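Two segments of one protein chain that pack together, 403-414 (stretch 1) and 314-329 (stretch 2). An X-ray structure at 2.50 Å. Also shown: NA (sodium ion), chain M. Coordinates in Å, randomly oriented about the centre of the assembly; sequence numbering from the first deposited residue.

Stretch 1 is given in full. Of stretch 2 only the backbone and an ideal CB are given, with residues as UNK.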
# COMPACT_ATOMS: atom_id res chain seq x y z
N SER A 403 -14.34 -36.68 -50.47
CA SER A 403 -14.01 -37.14 -51.81
C SER A 403 -14.08 -35.96 -52.78
O SER A 403 -14.56 -34.88 -52.44
CB SER A 403 -14.95 -38.26 -52.26
OG SER A 403 -16.30 -37.82 -52.27
N SER A 404 -13.58 -36.20 -53.99
CA SER A 404 -13.64 -35.22 -55.06
C SER A 404 -13.50 -35.96 -56.39
O SER A 404 -12.93 -37.05 -56.45
CB SER A 404 -12.54 -34.16 -54.92
OG SER A 404 -11.25 -34.74 -55.00
N SER A 405 -14.04 -35.34 -57.44
CA SER A 405 -14.02 -35.92 -58.78
C SER A 405 -13.42 -34.93 -59.76
O SER A 405 -13.50 -33.71 -59.57
CB SER A 405 -15.43 -36.32 -59.24
OG SER A 405 -16.00 -37.28 -58.37
N LYS A 406 -12.83 -35.46 -60.83
CA LYS A 406 -12.31 -34.63 -61.91
C LYS A 406 -12.43 -35.41 -63.21
O LYS A 406 -11.95 -36.55 -63.30
CB LYS A 406 -10.86 -34.22 -61.65
CG LYS A 406 -10.30 -33.25 -62.68
CD LYS A 406 -9.02 -32.60 -62.18
CE LYS A 406 -9.30 -31.64 -61.04
NZ LYS A 406 -10.15 -30.50 -61.47
N THR A 407 -13.06 -34.79 -64.21
CA THR A 407 -13.34 -35.44 -65.48
C THR A 407 -12.52 -34.79 -66.58
O THR A 407 -12.52 -33.56 -66.73
CB THR A 407 -14.84 -35.35 -65.82
OG1 THR A 407 -15.60 -36.03 -64.81
CG2 THR A 407 -15.12 -35.97 -67.17
N ILE A 408 -11.82 -35.62 -67.36
CA ILE A 408 -11.02 -35.16 -68.49
C ILE A 408 -11.55 -35.82 -69.75
O ILE A 408 -11.96 -36.99 -69.73
CB ILE A 408 -9.52 -35.48 -68.28
CG1 ILE A 408 -8.68 -34.92 -69.44
CG2 ILE A 408 -9.29 -36.98 -68.12
CD1 ILE A 408 -7.20 -35.17 -69.29
N THR A 409 -11.56 -35.07 -70.85
CA THR A 409 -12.01 -35.56 -72.14
C THR A 409 -10.79 -35.97 -72.96
O THR A 409 -9.91 -35.14 -73.23
CB THR A 409 -12.82 -34.50 -72.89
OG1 THR A 409 -14.02 -34.22 -72.15
CG2 THR A 409 -13.19 -35.00 -74.28
N LEU A 410 -10.74 -37.24 -73.34
CA LEU A 410 -9.65 -37.80 -74.13
C LEU A 410 -10.15 -38.06 -75.55
O LEU A 410 -11.09 -38.84 -75.74
CB LEU A 410 -9.12 -39.08 -73.50
CG LEU A 410 -8.66 -38.95 -72.05
CD1 LEU A 410 -8.51 -40.32 -71.41
CD2 LEU A 410 -7.34 -38.18 -71.98
N HIS A 411 -9.53 -37.40 -76.52
CA HIS A 411 -9.94 -37.51 -77.91
C HIS A 411 -9.18 -38.64 -78.61
O HIS A 411 -8.00 -38.85 -78.35
CB HIS A 411 -9.71 -36.19 -78.65
CG HIS A 411 -10.32 -35.01 -77.96
ND1 HIS A 411 -11.64 -34.65 -78.14
CD2 HIS A 411 -9.80 -34.11 -77.10
CE1 HIS A 411 -11.91 -33.58 -77.41
NE2 HIS A 411 -10.80 -33.23 -76.78
N ILE A 412 -9.88 -39.35 -79.48
CA ILE A 412 -9.31 -40.46 -80.24
C ILE A 412 -8.95 -39.96 -81.63
O ILE A 412 -9.79 -39.37 -82.33
CB ILE A 412 -10.28 -41.65 -80.31
CG1 ILE A 412 -10.74 -42.04 -78.90
CG2 ILE A 412 -9.63 -42.84 -81.00
CD1 ILE A 412 -9.61 -42.41 -77.97
N LEU A 413 -7.71 -40.19 -82.04
CA LEU A 413 -7.20 -39.72 -83.32
C LEU A 413 -7.00 -40.88 -84.28
O LEU A 413 -6.90 -42.04 -83.87
CB LEU A 413 -5.87 -38.97 -83.13
CG LEU A 413 -5.86 -37.85 -82.09
CD1 LEU A 413 -4.48 -37.21 -82.02
CD2 LEU A 413 -6.92 -36.81 -82.41
N ASP A 414 -6.96 -40.56 -85.57
CA ASP A 414 -6.76 -41.56 -86.61
C ASP A 414 -5.33 -42.11 -86.58
O ASP A 414 -4.38 -41.37 -86.33
CB ASP A 414 -7.07 -40.98 -87.99
CG ASP A 414 -8.53 -40.60 -88.15
OD1 ASP A 414 -9.39 -41.29 -87.57
OD2 ASP A 414 -8.81 -39.61 -88.85
N UNK A 314 -10.61 -31.94 -48.47
CA UNK A 314 -10.95 -32.97 -49.43
C UNK A 314 -9.75 -33.32 -50.30
O UNK A 314 -8.88 -32.47 -50.55
CB UNK A 314 -12.13 -32.52 -50.30
N UNK A 315 -9.66 -34.57 -50.76
CA UNK A 315 -8.54 -34.95 -51.64
C UNK A 315 -8.58 -34.17 -52.94
O UNK A 315 -9.64 -33.77 -53.43
CB UNK A 315 -8.57 -36.45 -51.94
N UNK A 316 -7.39 -33.93 -53.48
CA UNK A 316 -7.24 -33.19 -54.73
C UNK A 316 -6.63 -34.06 -55.81
O UNK A 316 -5.73 -34.86 -55.56
CB UNK A 316 -6.38 -31.94 -54.52
N UNK A 317 -7.14 -33.90 -57.03
CA UNK A 317 -6.68 -34.65 -58.18
C UNK A 317 -6.07 -33.68 -59.18
O UNK A 317 -6.67 -32.64 -59.49
CB UNK A 317 -7.82 -35.45 -58.81
N UNK A 318 -4.90 -34.02 -59.70
CA UNK A 318 -4.25 -33.26 -60.76
C UNK A 318 -4.00 -34.20 -61.94
O UNK A 318 -3.55 -35.33 -61.75
CB UNK A 318 -2.95 -32.63 -60.27
N UNK A 319 -4.29 -33.72 -63.14
CA UNK A 319 -4.26 -34.56 -64.33
C UNK A 319 -3.30 -34.00 -65.37
O UNK A 319 -3.09 -32.78 -65.46
CB UNK A 319 -5.66 -34.69 -64.93
N UNK A 320 -2.71 -34.90 -66.15
CA UNK A 320 -1.88 -34.53 -67.29
C UNK A 320 -2.15 -35.50 -68.43
O UNK A 320 -2.67 -36.60 -68.22
CB UNK A 320 -0.40 -34.53 -66.92
N UNK A 321 -1.81 -35.07 -69.64
CA UNK A 321 -2.03 -35.89 -70.83
C UNK A 321 -1.29 -35.26 -72.00
O UNK A 321 -0.77 -34.15 -71.91
CB UNK A 321 -3.52 -36.03 -71.14
N UNK A 322 -1.24 -36.00 -73.11
CA UNK A 322 -0.64 -35.51 -74.35
C UNK A 322 -1.68 -34.71 -75.13
O UNK A 322 -2.22 -35.15 -76.15
CB UNK A 322 -0.10 -36.67 -75.19
N UNK A 323 -1.95 -33.51 -74.63
CA UNK A 323 -2.95 -32.61 -75.20
C UNK A 323 -4.32 -33.27 -75.26
O UNK A 323 -5.14 -32.96 -76.14
CB UNK A 323 -2.53 -32.16 -76.60
N UNK A 324 -4.58 -34.19 -74.33
CA UNK A 324 -5.85 -34.93 -74.26
C UNK A 324 -6.11 -35.70 -75.56
O UNK A 324 -7.24 -35.80 -76.03
CB UNK A 324 -7.01 -33.97 -73.98
N UNK A 325 -5.05 -36.27 -76.13
CA UNK A 325 -5.12 -36.97 -77.40
C UNK A 325 -4.68 -38.42 -77.23
O UNK A 325 -3.75 -38.71 -76.47
CB UNK A 325 -4.26 -36.27 -78.45
N UNK A 326 -5.35 -39.32 -77.94
CA UNK A 326 -4.99 -40.73 -77.98
C UNK A 326 -5.10 -41.21 -79.42
O UNK A 326 -6.11 -40.97 -80.08
CB UNK A 326 -5.88 -41.56 -77.05
N UNK A 327 -4.06 -41.89 -79.90
CA UNK A 327 -4.13 -42.51 -81.21
C UNK A 327 -4.90 -43.82 -81.12
O UNK A 327 -4.72 -44.60 -80.18
CB UNK A 327 -2.73 -42.74 -81.78
N UNK A 328 -5.77 -44.06 -82.11
CA UNK A 328 -6.68 -45.20 -82.03
C UNK A 328 -5.94 -46.53 -82.10
O UNK A 328 -6.43 -47.53 -81.56
CB UNK A 328 -7.72 -45.13 -83.15
N UNK A 329 -4.78 -46.57 -82.75
CA UNK A 329 -4.00 -47.79 -82.88
C UNK A 329 -2.96 -47.95 -81.78
O UNK A 329 -2.01 -48.72 -81.94
CB UNK A 329 -3.31 -47.82 -84.25
NA NA M . -7.53 -48.87 -83.31

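At position 314 the CA-to-CB bond points toward stretch 1, with the ideal CB 4.0 Å from Ser403 O; many small or medium side chains would fit, and the residue is Ala314. Position 315 has phi -63° and psi 149°, and its CB points sideways; proline is among the residues that suit. It is Pro315, whose carbonyl O accepts a very short hydrogen bond (2.4 Å) from Ser404 OG; this bond uses the backbone and so does not select the side chain.

Positions 316, 318 and 320 point away from stretch 1, which sets little constraint; they are Glu316, Thr318 and Ala320. The alternate positions point toward it. At 317 the ideal CB lies 4.3 Å from Lys406 CB, so a branched or long apolar residue would suit. Ile317 extends CD1 to 3.7 Å from Ser404 O. At 319 the ideal CB faces Ile408 CD1 (4.7 Å) and Lys406 CD (4.8 Å), a largely hydrocarbon surface favouring leucine, isoleucine or methionine. Leu319 places CD1 3.8 Å from Ile408 CB and 3.7 Å from Lys406 CG.

At 321 the ideal CB is already 4.2 Å from Ile408 CD1, where a small residue fits readily. Ser321 OG accepts a weak hydrogen bond from the backbone N of 324. Position 322 is out of reach of stretch 1, which sets no preference; 323 has phi 57° and psi 29°, easiest for glycine, asparagine or aspartate; they are Glu322 and Ser323.

Position 324 also has positive phi and psi (58°, 38°), and its CB sits a tight 3.2 Å from Thr409 O. Gln324 nevertheless occupies it: its CG lies 3.9 Å from Ile408 CD1, and its O accepts a hydrogen bond from His411 N (2.8 Å).

From here the strands pair in parallel. Position 325 lies on the face carrying His411 and Leu413, where an aromatic or aliphatic group could pack; His325 has CB 3.7 Å from Leu413 CD1. Position 326 shares the other face with Ile412, its ideal CB 3.9 Å from Ile412 CD1, which favours an apolar residue. Ile326 brings CD1 within 3.6 Å of Leu410 CB, and its backbone bonds to His411 and Leu413. Position 327 returns to the His411 face, and a polar residue suits: Gln327.

At 328 the CB is a tight 3.3 Å from Leu413 O, and Asp414 would favour a basic or neutral group. The residue is Glu328, whose OE2 lies 4.2 Å from Asp414 OD1, a like-charge approach; its N donates to Leu413 O (2.9 Å), and its O binds NA at 2.5 Å. At 329 nothing of stretch 1 lies within 5.5 Å of the ideal CB, so many groups would do; the residue is Asp329.

Stretch 2 314-329: APEITLASESQHIQED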
# COMPACT_ATOMS: atom_id res chain seq x y z
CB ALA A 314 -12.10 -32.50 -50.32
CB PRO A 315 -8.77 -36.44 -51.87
CG PRO A 315 -9.62 -36.89 -50.73
CD PRO A 315 -10.50 -35.72 -50.41
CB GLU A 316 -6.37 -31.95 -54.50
CG GLU A 316 -6.22 -31.07 -55.74
CD GLU A 316 -5.40 -29.82 -55.47
OE1 GLU A 316 -5.55 -29.24 -54.37
OE2 GLU A 316 -4.60 -29.43 -56.35
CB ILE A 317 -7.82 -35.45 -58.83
CG1 ILE A 317 -8.53 -36.31 -57.79
CG2 ILE A 317 -7.29 -36.32 -59.97
CD1 ILE A 317 -9.76 -37.02 -58.32
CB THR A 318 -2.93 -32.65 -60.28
OG1 THR A 318 -3.15 -31.91 -59.08
CG2 THR A 318 -2.36 -31.72 -61.34
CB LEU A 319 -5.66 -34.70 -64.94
CG LEU A 319 -6.71 -35.33 -64.02
CD1 LEU A 319 -8.06 -35.41 -64.73
CD2 LEU A 319 -6.26 -36.71 -63.56
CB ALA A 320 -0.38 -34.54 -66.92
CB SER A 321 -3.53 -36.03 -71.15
OG SER A 321 -4.13 -34.77 -71.33
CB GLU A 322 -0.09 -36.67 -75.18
CG GLU A 322 0.97 -37.50 -74.48
CD GLU A 322 1.67 -38.46 -75.43
OE1 GLU A 322 1.36 -38.43 -76.64
OE2 GLU A 322 2.53 -39.23 -74.97
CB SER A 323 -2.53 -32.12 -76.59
OG SER A 323 -1.24 -31.52 -76.56
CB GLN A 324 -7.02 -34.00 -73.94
CG GLN A 324 -6.83 -33.19 -72.66
CD GLN A 324 -8.00 -32.27 -72.38
OE1 GLN A 324 -8.98 -32.25 -73.13
NE2 GLN A 324 -7.91 -31.51 -71.30
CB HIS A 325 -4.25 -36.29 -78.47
CG HIS A 325 -4.73 -34.93 -78.86
ND1 HIS A 325 -3.91 -34.00 -79.46
CD2 HIS A 325 -5.94 -34.34 -78.74
CE1 HIS A 325 -4.59 -32.89 -79.70
NE2 HIS A 325 -5.83 -33.07 -79.27
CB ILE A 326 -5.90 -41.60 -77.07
CG1 ILE A 326 -5.97 -41.03 -75.66
CG2 ILE A 326 -5.39 -43.03 -77.03
CD1 ILE A 326 -7.02 -41.70 -74.80
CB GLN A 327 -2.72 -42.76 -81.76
CG GLN A 327 -1.96 -41.48 -82.08
CD GLN A 327 -0.60 -41.74 -82.70
OE1 GLN A 327 -0.15 -42.88 -82.78
NE2 GLN A 327 0.06 -40.68 -83.14
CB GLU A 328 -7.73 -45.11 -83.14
CG GLU A 328 -7.18 -45.20 -84.55
CD GLU A 328 -8.27 -45.17 -85.60
OE1 GLU A 328 -9.46 -45.21 -85.23
OE2 GLU A 328 -7.93 -45.12 -86.81
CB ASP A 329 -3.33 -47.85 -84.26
CG ASP A 329 -2.30 -46.75 -84.44
OD1 ASP A 329 -2.42 -45.70 -83.78
OD2 ASP A 329 -1.36 -46.95 -85.25
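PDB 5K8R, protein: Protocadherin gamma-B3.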